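Local coordinates for protein lytic polysaccharide monooxygenase ([Kitasatospora] papulosa, PDB 6NDQ) that probably cleaves polysaccharide chains such as cellulose by copper-dependent oxidation, as lytic polysaccharide monooxygenases do, at residues A[2-7]-A[98-103]; A[161-166]-A[180-185]; A[113-118]-A[136-141]. One frame throughout, in Å; residues are numbered along the deposited sequence.

Interaction 1: residues A[2-7]-A[98-103]; sequences GSVVDP and FTVKLY
A classic beta bulge, in which V5 and D6 both face K101, interrupts the antiparallel pairing of strand 2-6 with strand 97-104. V5 N bonds K101 O at 3.0 Å. D6 N adds only a weak bond to the same oxygen. K101 N replies to D6 O at 2.8 Å. Before the bulge, S3 and Y103 form a hydrogen-bonded pair, with Y103 N 3.0 Å from S3 O. G2 CA lies 3.1 Å from Y103 O, and a side chain on G2 would clash with that oxygen. V4 and L102 share a face with V100. V4 CG1, anti to the backbone N (chi1 173°), meets V100 CG1 at 3.8 Å, the side chains crossing at about a right angle. V4 CG2 sits against CG and CD2 of L102. V5 CG1 touches Y103 CB at 3.7 Å. D6 and K101 meet through their CB atoms, and their charged ends stay apart. Strand 2-6 is an outer strand of a three-stranded antiparallel sheet, and strand 97-104 is its middle, bonded on its other side to strand 148-154. V4 and V100 pack on T166, and L102 on W168, of strand 160-170 in the second sheet, as in a beta-sandwich.

Interaction 2: residues A[161-166]-A[180-185]; sequences RHVVYT and CSDVNF
F185 turns a ring edge onto the face of the H162 imidazole. The planes stand at 88°, and F185 CD2 comes within 3.6 Å of H162 CD2. H162 CG is anti to the carbonyl carbon (chi1 -72°), which carries the imidazole over to F185. Outside the pair, H162 NE2 bonds Q120 OE1. ND1 lies very close to T118 O, and that bond is doubtful as modelled. V183 CG2 packs against H162 CB. V183 CG1 meets V164 CG2 at 3.8 Å, the two valines crossing at about a right angle. The contact belongs to the beta hairpin of strands 160-170 and 175-185. V164 N to S181 O, at 2.7 Å, is the shortest backbone bond between 161-166 and 180-185. On the face of V163 and D182 the hairpin is more polar. The R161 chain bends at chi3 (-84°), and its NH1 stays 4.0 Å from D182 OD1, too far for a salt bridge. A water bridges the gap. It accepts from R161 NH1 at 2.9 Å and donates to D182 OD1 and to H162 O. NH1 also bonds W89 O, while D182 OD2 forms a salt bridge with R10. V163 lies alongside D182, its CG2 3.6 Å from OD1. C180 SG, in a disulfide with C70, approaches the Y165 ring obliquely, 3.5 Å from CD1. The Y165 hydroxyl bonds L69 O. S181 OG is held mainly by P7 O.

Interaction 3: residues A[113-118]-A[136-141]; sequences FQVYVT and LVAETG
F113 N gives its hydrogen bond to a side chain, T140 OG1, at 3.0 Å. T140 chi1 of 74° places OG1 between the backbone N and the carbonyl carbon, at the edge of the F113 ring. The same hydroxyl donates to G141 O at 2.9 Å, which fixes its rotation. T140 N bonds F113 O. V137 and A138 both face V115 in a classic beta bulge, and V115 O accepts from V137 N at 2.8 Å and A138 N at 3.1 Å. V115 CB packs on A138 CB. L136 CD1 lies over one face of the Y116 ring in a CH-pi contact, 4.0 Å from its centroid. Y116 OH donates to Q114 OE1 from above the amide plane, at 3.2 Å. Q114 runs side by side with E139, and Q114 NE2 reaches E139 OE2 in a weak but straight bond. An alanine at Y116 would probably leave L136 CD1 without its ring face and Q114 OE1 without this donor, so the amide could turn more freely. Strand 110-118 pairs on its other side with strand 160-170. F113 stacks on W168 and meets Y143 edge-to-face. V137 and A138 touch V153 of strand 148-154, in the other sheet.

In the fold
From the N terminus, interaction 1 comes first. It closes a long loop of 90 residues that carries the helices, and sets the N-terminal strand beside strand 97-104. The chain then passes into the other sheet with strand 110-118. Interaction 3 closes a short, mostly irregular loop there. Interaction 2 comes last and closes the hairpin near the C-terminal end. The three are in series, so none nests in or crosses another. They still touch. Strands 110-118 and 160-170 are sheet neighbours, joined by Y116 N and Y165 O. Across the sandwich, L102 packs on F113. P7 CG packs on V183 CG1, tying 2-7 to strand 175-185.

Interaction 1: residues A[2-7]-A[98-103]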
loop_
_atom_site.group_PDB
_atom_site.type_symbol
_atom_site.label_atom_id
_atom_site.label_comp_id
_atom_site.label_asym_id
_atom_site.label_seq_id
_atom_site.Cartn_x
_atom_site.Cartn_y
_atom_site.Cartn_z
ATOM N N GLY A 2 -7.903 -7.806 4.067
ATOM C CA GLY A 2 -6.507 -8.154 3.860
ATOM C C GLY A 2 -5.712 -6.963 3.357
ATOM O O GLY A 2 -6.156 -5.817 3.475
ATOM N N SER A 3 -4.535 -7.252 2.788
ATOM C CA SER A 3 -3.603 -6.216 2.347
ATOM C C SER A 3 -2.612 -6.835 1.364
ATOM O O SER A 3 -2.661 -8.036 1.071
ATOM C CB SER A 3 -2.865 -5.586 3.542
ATOM O OG SER A 3 -2.148 -4.421 3.141
ATOM N N VAL A 4 -1.738 -5.984 0.827
ATOM C CA VAL A 4 -0.590 -6.422 0.049
ATOM C C VAL A 4 0.500 -6.794 1.049
ATOM O O VAL A 4 0.858 -5.979 1.909
ATOM C CB VAL A 4 -0.105 -5.320 -0.908
ATOM C CG1 VAL A 4 1.210 -5.767 -1.583
ATOM C CG2 VAL A 4 -1.120 -5.001 -1.992
ATOM N N VAL A 5 0.984 -8.042 0.972
ATOM C CA VAL A 5 1.983 -8.545 1.916
ATOM C C VAL A 5 3.351 -8.635 1.264
ATOM O O VAL A 5 4.368 -8.727 1.977
ATOM C CB VAL A 5 1.579 -9.920 2.484
ATOM C CG1 VAL A 5 0.216 -9.813 3.165
ATOM C CG2 VAL A 5 1.542 -10.963 1.355
ATOM N N ASP A 6 3.415 -8.580 -0.042
ATOM C CA ASP A 6 4.683 -8.610 -0.753
ATOM C C ASP A 6 4.508 -7.888 -2.083
ATOM O O ASP A 6 3.781 -8.381 -2.952
ATOM C CB ASP A 6 5.126 -10.058 -0.959
ATOM C CG ASP A 6 6.581 -10.166 -1.337
ATOM O OD1 ASP A 6 7.317 -9.175 -1.135
ATOM O OD2 ASP A 6 6.983 -11.243 -1.831
ATOM N N PRO A 7 5.138 -6.720 -2.288
ATOM C CA PRO A 7 5.952 -5.958 -1.325
ATOM C C PRO A 7 5.048 -5.413 -0.234
ATOM O O PRO A 7 4.053 -4.785 -0.589
ATOM C CB PRO A 7 6.546 -4.834 -2.175
ATOM C CG PRO A 7 5.573 -4.664 -3.326
ATOM C CD PRO A 7 5.068 -6.050 -3.601
ATOM N N PHE A 98 8.004 -7.736 -11.336
ATOM C CA PHE A 98 7.738 -8.129 -9.959
ATOM C C PHE A 98 6.289 -8.562 -9.843
ATOM O O PHE A 98 5.485 -8.349 -10.749
ATOM C CB PHE A 98 8.076 -6.999 -8.971
ATOM C CG PHE A 98 7.230 -5.748 -9.132
ATOM C CD1 PHE A 98 7.503 -4.821 -10.124
ATOM C CD2 PHE A 98 6.206 -5.482 -8.240
ATOM C CE1 PHE A 98 6.733 -3.657 -10.248
ATOM C CE2 PHE A 98 5.447 -4.330 -8.351
ATOM C CZ PHE A 98 5.704 -3.419 -9.347
ATOM N N THR A 99 5.975 -9.221 -8.733
ATOM C CA THR A 99 4.640 -9.735 -8.470
ATOM C C THR A 99 4.088 -9.065 -7.222
ATOM O O THR A 99 4.772 -8.974 -6.202
ATOM C CB THR A 99 4.657 -11.268 -8.305
ATOM O OG1 THR A 99 4.654 -11.882 -9.596
ATOM C CG2 THR A 99 3.450 -11.750 -7.522
ATOM N N VAL A 100 2.848 -8.603 -7.299
ATOM C CA VAL A 100 2.179 -8.066 -6.124
ATOM C C VAL A 100 1.316 -9.179 -5.555
ATOM O O VAL A 100 0.474 -9.745 -6.265
ATOM C CB VAL A 100 1.338 -6.830 -6.466
ATOM C CG1 VAL A 100 0.505 -6.442 -5.271
ATOM C CG2 VAL A 100 2.232 -5.665 -6.896
ATOM N N LYS A 101 1.525 -9.491 -4.286
ATOM C CA LYS A 101 0.898 -10.629 -3.627
ATOM C C LYS A 101 -0.011 -10.092 -2.536
ATOM O O LYS A 101 0.458 -9.390 -1.629
ATOM C CB LYS A 101 1.959 -11.568 -3.041
ATOM C CG LYS A 101 1.412 -12.883 -2.537
ATOM C CD LYS A 101 2.558 -13.747 -2.021
ATOM C CE LYS A 101 2.135 -14.538 -0.820
ATOM N NZ LYS A 101 2.077 -15.979 -1.137
ATOM N N LEU A 102 -1.312 -10.381 -2.644
ATOM C CA LEU A 102 -2.262 -10.016 -1.607
ATOM C C LEU A 102 -2.598 -11.244 -0.759
ATOM O O LEU A 102 -2.454 -12.395 -1.198
ATOM C CB LEU A 102 -3.534 -9.389 -2.193
ATOM C CG LEU A 102 -3.277 -8.020 -2.839
ATOM C CD1 LEU A 102 -3.033 -8.187 -4.329
ATOM C CD2 LEU A 102 -4.386 -6.954 -2.570
ATOM N N TYR A 103 -2.970 -10.980 0.491
ATOM C CA TYR A 103 -3.527 -11.980 1.387
ATOM C C TYR A 103 -4.942 -11.563 1.768
ATOM O O TYR A 103 -5.162 -10.428 2.205
ATOM C CB TYR A 103 -2.656 -12.159 2.635
ATOM C CG TYR A 103 -3.250 -13.165 3.573
ATOM C CD1 TYR A 103 -3.332 -14.504 3.211
ATOM C CD2 TYR A 103 -3.759 -12.782 4.800
ATOM C CE1 TYR A 103 -3.884 -15.435 4.054
ATOM C CE2 TYR A 103 -4.317 -13.712 5.652
ATOM C CZ TYR A 103 -4.375 -15.039 5.273
ATOM O OH TYR A 103 -4.928 -15.984 6.114
#

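Interaction 2: residues A[161-166]-A[180-185]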
loop_
_atom_site.group_PDB
_atom_site.type_symbol
_atom_site.label_atom_id
_atom_site.label_comp_id
_atom_site.label_asym_id
_atom_site.label_seq_id
_atom_site.Cartn_x
_atom_site.Cartn_y
_atom_site.Cartn_z
ATOM N N ARG A 161 13.921 4.547 -5.234
ATOM C CA ARG A 161 12.789 4.530 -4.320
ATOM C C ARG A 161 11.505 4.934 -5.036
ATOM O O ARG A 161 11.424 6.033 -5.594
ATOM C CB ARG A 161 13.050 5.477 -3.145
ATOM C CG ARG A 161 11.868 5.545 -2.174
ATOM C CD ARG A 161 12.016 6.638 -1.113
ATOM N NE ARG A 161 12.819 6.203 0.026
ATOM C CZ ARG A 161 12.359 5.449 1.027
ATOM N NH1 ARG A 161 11.088 5.049 1.037
ATOM N NH2 ARG A 161 13.158 5.094 2.025
ATOM N N HIS A 162 10.486 4.071 -4.976
ATOM C CA HIS A 162 9.159 4.394 -5.482
ATOM C C HIS A 162 8.109 3.990 -4.459
ATOM O O HIS A 162 8.401 3.363 -3.444
ATOM C CB HIS A 162 8.856 3.664 -6.801
ATOM C CG HIS A 162 9.619 4.192 -7.971
ATOM N ND1 HIS A 162 9.007 4.797 -9.051
ATOM C CD2 HIS A 162 10.949 4.222 -8.225
ATOM C CE1 HIS A 162 9.926 5.152 -9.934
ATOM N NE2 HIS A 162 11.114 4.824 -9.451
ATOM N N VAL A 163 6.853 4.311 -4.776
ATOM C CA VAL A 163 5.695 3.735 -4.107
ATOM C C VAL A 163 4.866 2.986 -5.146
ATOM O O VAL A 163 4.616 3.512 -6.239
ATOM C CB VAL A 163 4.851 4.811 -3.406
ATOM C CG1 VAL A 163 3.626 4.181 -2.766
ATOM C CG2 VAL A 163 5.704 5.546 -2.357
ATOM N N VAL A 164 4.507 1.744 -4.824
ATOM C CA VAL A 164 3.492 0.985 -5.552
ATOM C C VAL A 164 2.146 1.224 -4.878
ATOM O O VAL A 164 2.022 1.144 -3.652
ATOM C CB VAL A 164 3.828 -0.517 -5.576
ATOM C CG1 VAL A 164 2.681 -1.320 -6.183
ATOM C CG2 VAL A 164 5.151 -0.757 -6.298
ATOM N N TYR A 165 1.135 1.501 -5.669
ATOM C CA TYR A 165 -0.202 1.739 -5.148
ATOM C C TYR A 165 -1.085 0.665 -5.755
ATOM O O TYR A 165 -1.305 0.657 -6.975
ATOM C CB TYR A 165 -0.690 3.139 -5.524
ATOM C CG TYR A 165 -1.889 3.684 -4.787
ATOM C CD1 TYR A 165 -1.959 3.667 -3.399
ATOM C CD2 TYR A 165 -2.934 4.285 -5.491
ATOM C CE1 TYR A 165 -3.060 4.206 -2.735
ATOM C CE2 TYR A 165 -4.029 4.818 -4.830
ATOM C CZ TYR A 165 -4.083 4.777 -3.450
ATOM O OH TYR A 165 -5.132 5.306 -2.723
ATOM N N THR A 166 -1.535 -0.263 -4.927
ATOM C CA THR A 166 -2.411 -1.339 -5.373
ATOM C C THR A 166 -3.846 -1.028 -4.966
ATOM O O THR A 166 -4.108 -0.714 -3.802
ATOM C CB THR A 166 -1.981 -2.688 -4.793
ATOM O OG1 THR A 166 -0.611 -2.941 -5.181
ATOM C CG2 THR A 166 -2.900 -3.813 -5.326
ATOM N N CYS A 180 -0.583 1.239 -0.205
ATOM C CA CYS A 180 0.715 1.786 -0.576
ATOM C C CYS A 180 1.799 0.832 -0.111
ATOM O O CYS A 180 1.787 0.400 1.050
ATOM C CB CYS A 180 0.957 3.156 0.063
ATOM S SG CYS A 180 -0.073 4.470 -0.611
ATOM N N SER A 181 2.754 0.560 -1.004
ATOM C CA SER A 181 3.930 -0.241 -0.704
ATOM C C SER A 181 5.160 0.532 -1.151
ATOM O O SER A 181 5.263 0.903 -2.326
ATOM C CB SER A 181 3.869 -1.581 -1.443
ATOM O OG SER A 181 2.992 -2.484 -0.811
ATOM N N ASP A 182 6.107 0.745 -0.232
ATOM C CA ASP A 182 7.377 1.364 -0.589
ATOM C C ASP A 182 8.316 0.319 -1.162
ATOM O O ASP A 182 8.381 -0.797 -0.659
ATOM C CB ASP A 182 8.008 2.010 0.633
ATOM C CG ASP A 182 7.145 3.106 1.173
ATOM O OD1 ASP A 182 7.174 4.199 0.602
ATOM O OD2 ASP A 182 6.442 2.841 2.160
ATOM N N VAL A 183 8.984 0.665 -2.260
ATOM C CA VAL A 183 9.793 -0.290 -2.990
ATOM C C VAL A 183 11.062 0.426 -3.401
ATOM O O VAL A 183 11.141 1.653 -3.407
ATOM C CB VAL A 183 9.090 -0.890 -4.237
ATOM C CG1 VAL A 183 7.837 -1.669 -3.835
ATOM C CG2 VAL A 183 8.751 0.204 -5.244
ATOM N N ASN A 184 12.057 -0.378 -3.750
ATOM C CA ASN A 184 13.343 0.082 -4.254
ATOM C C ASN A 184 13.658 -0.795 -5.460
ATOM O O ASN A 184 13.874 -2.002 -5.314
ATOM C CB ASN A 184 14.411 -0.024 -3.168
ATOM C CG ASN A 184 15.787 0.409 -3.639
ATOM O OD1 ASN A 184 15.946 1.449 -4.270
ATOM N ND2 ASN A 184 16.792 -0.389 -3.314
ATOM N N PHE A 185 13.622 -0.210 -6.652
ATOM C CA PHE A 185 13.941 -0.942 -7.876
ATOM C C PHE A 185 15.458 -1.114 -8.004
ATOM O O PHE A 185 16.194 -0.125 -8.039
ATOM C CB PHE A 185 13.387 -0.208 -9.093
ATOM C CG PHE A 185 11.905 -0.346 -9.262
ATOM C CD1 PHE A 185 11.371 -1.454 -9.897
ATOM C CD2 PHE A 185 11.059 0.644 -8.816
ATOM C CE1 PHE A 185 9.990 -1.579 -10.076
ATOM C CE2 PHE A 185 9.688 0.523 -8.978
ATOM C CZ PHE A 185 9.161 -0.593 -9.595
HETATM O O HOH W 1 9.060 4.821 -0.987
HETATM O O HOH W 2 0.625 -2.025 -3.113
#

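Interaction 3: residues A[113-118]-A[136-141]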
loop_
_atom_site.group_PDB
_atom_site.type_symbol
_atom_site.label_atom_id
_atom_site.label_comp_id
_atom_site.label_asym_id
_atom_site.label_seq_id
_atom_site.Cartn_x
_atom_site.Cartn_y
_atom_site.Cartn_z
ATOM N N PHE A 113 -7.971 -5.632 -10.172
ATOM C CA PHE A 113 -6.901 -4.915 -9.500
ATOM C C PHE A 113 -6.296 -3.881 -10.439
ATOM O O PHE A 113 -6.065 -4.162 -11.623
ATOM C CB PHE A 113 -5.784 -5.851 -9.080
ATOM C CG PHE A 113 -6.169 -6.865 -8.047
ATOM C CD1 PHE A 113 -6.093 -6.563 -6.698
ATOM C CD2 PHE A 113 -6.543 -8.136 -8.422
ATOM C CE1 PHE A 113 -6.412 -7.506 -5.734
ATOM C CE2 PHE A 113 -6.865 -9.093 -7.471
ATOM C CZ PHE A 113 -6.806 -8.780 -6.119
ATOM N N GLN A 114 -5.964 -2.716 -9.893
ATOM C CA GLN A 114 -5.101 -1.750 -10.561
ATOM C C GLN A 114 -3.812 -1.621 -9.766
ATOM O O GLN A 114 -3.850 -1.502 -8.539
ATOM C CB GLN A 114 -5.791 -0.401 -10.684
ATOM C CG GLN A 114 -7.021 -0.487 -11.582
ATOM C CD GLN A 114 -7.810 0.803 -11.625
ATOM O OE1 GLN A 114 -7.750 1.612 -10.703
ATOM N NE2 GLN A 114 -8.550 1.006 -12.702
ATOM N N VAL A 115 -2.675 -1.686 -10.452
ATOM C CA VAL A 115 -1.388 -1.408 -9.825
ATOM C C VAL A 115 -0.801 -0.185 -10.507
ATOM O O VAL A 115 -0.639 -0.168 -11.735
ATOM C CB VAL A 115 -0.426 -2.599 -9.910
ATOM C CG1 VAL A 115 0.911 -2.233 -9.235
ATOM C CG2 VAL A 115 -1.050 -3.811 -9.244
ATOM N N TYR A 116 -0.499 0.839 -9.713
ATOM C CA TYR A 116 0.188 2.047 -10.149
ATOM C C TYR A 116 1.574 2.069 -9.522
ATOM O O TYR A 116 1.793 1.470 -8.465
ATOM C CB TYR A 116 -0.558 3.313 -9.715
ATOM C CG TYR A 116 -1.958 3.482 -10.251
ATOM C CD1 TYR A 116 -3.032 2.873 -9.628
ATOM C CD2 TYR A 116 -2.187 4.277 -11.358
ATOM C CE1 TYR A 116 -4.335 3.035 -10.113
ATOM C CE2 TYR A 116 -3.476 4.461 -11.846
ATOM C CZ TYR A 116 -4.537 3.828 -11.222
ATOM O OH TYR A 116 -5.812 4.010 -11.719
ATOM N N VAL A 117 2.505 2.783 -10.158
ATOM C CA VAL A 117 3.786 3.067 -9.520
ATOM C C VAL A 117 4.119 4.545 -9.690
ATOM O O VAL A 117 3.750 5.159 -10.696
ATOM C CB VAL A 117 4.904 2.182 -10.089
ATOM C CG1 VAL A 117 5.277 2.618 -11.506
ATOM C CG2 VAL A 117 6.127 2.247 -9.172
ATOM N N THR A 118 4.797 5.125 -8.681
ATOM C CA THR A 118 5.253 6.511 -8.788
ATOM C C THR A 118 6.229 6.681 -9.956
ATOM O O THR A 118 7.118 5.853 -10.181
ATOM C CB THR A 118 5.907 7.007 -7.471
ATOM O OG1 THR A 118 7.040 6.191 -7.094
ATOM C CG2 THR A 118 4.918 7.039 -6.332
ATOM N N LEU A 136 -0.125 3.983 -14.249
ATOM C CA LEU A 136 -0.728 2.654 -14.169
ATOM C C LEU A 136 0.171 1.641 -14.861
ATOM O O LEU A 136 0.510 1.819 -16.035
ATOM C CB LEU A 136 -2.115 2.663 -14.810
ATOM C CG LEU A 136 -2.919 1.353 -14.939
ATOM C CD1 LEU A 136 -3.570 0.952 -13.650
ATOM C CD2 LEU A 136 -3.981 1.420 -16.063
ATOM N N VAL A 137 0.581 0.592 -14.144
ATOM C CA VAL A 137 1.475 -0.397 -14.731
ATOM C C VAL A 137 0.864 -1.791 -14.833
ATOM O O VAL A 137 1.323 -2.582 -15.672
ATOM C CB VAL A 137 2.837 -0.460 -13.996
ATOM C CG1 VAL A 137 3.673 0.806 -14.269
ATOM C CG2 VAL A 137 2.665 -0.716 -12.515
ATOM N N ALA A 138 -0.161 -2.134 -14.053
ATOM C CA ALA A 138 -0.851 -3.405 -14.242
ATOM C C ALA A 138 -2.342 -3.178 -14.029
ATOM O O ALA A 138 -2.734 -2.345 -13.208
ATOM C CB ALA A 138 -0.325 -4.486 -13.281
ATOM N N GLU A 139 -3.167 -3.887 -14.803
ATOM C CA GLU A 139 -4.604 -3.878 -14.551
ATOM C C GLU A 139 -5.161 -5.235 -14.946
ATOM O O GLU A 139 -4.869 -5.733 -16.036
ATOM C CB GLU A 139 -5.328 -2.775 -15.324
ATOM C CG GLU A 139 -6.759 -2.662 -14.862
ATOM C CD GLU A 139 -7.479 -1.445 -15.408
ATOM O OE1 GLU A 139 -6.857 -0.656 -16.153
ATOM O OE2 GLU A 139 -8.691 -1.302 -15.111
ATOM N N THR A 140 -5.965 -5.823 -14.074
ATOM C CA THR A 140 -6.388 -7.200 -14.261
ATOM C C THR A 140 -7.890 -7.283 -14.437
ATOM O O THR A 140 -8.632 -6.329 -14.198
ATOM C CB THR A 140 -6.003 -8.094 -13.080
ATOM O OG1 THR A 140 -6.862 -7.814 -11.972
ATOM C CG2 THR A 140 -4.523 -7.899 -12.683
ATOM N N GLY A 141 -8.314 -8.472 -14.854
ATOM C CA GLY A 141 -9.696 -8.874 -14.796
ATOM C C GLY A 141 -10.031 -9.456 -13.441
ATOM O O GLY A 141 -9.272 -9.336 -12.472
#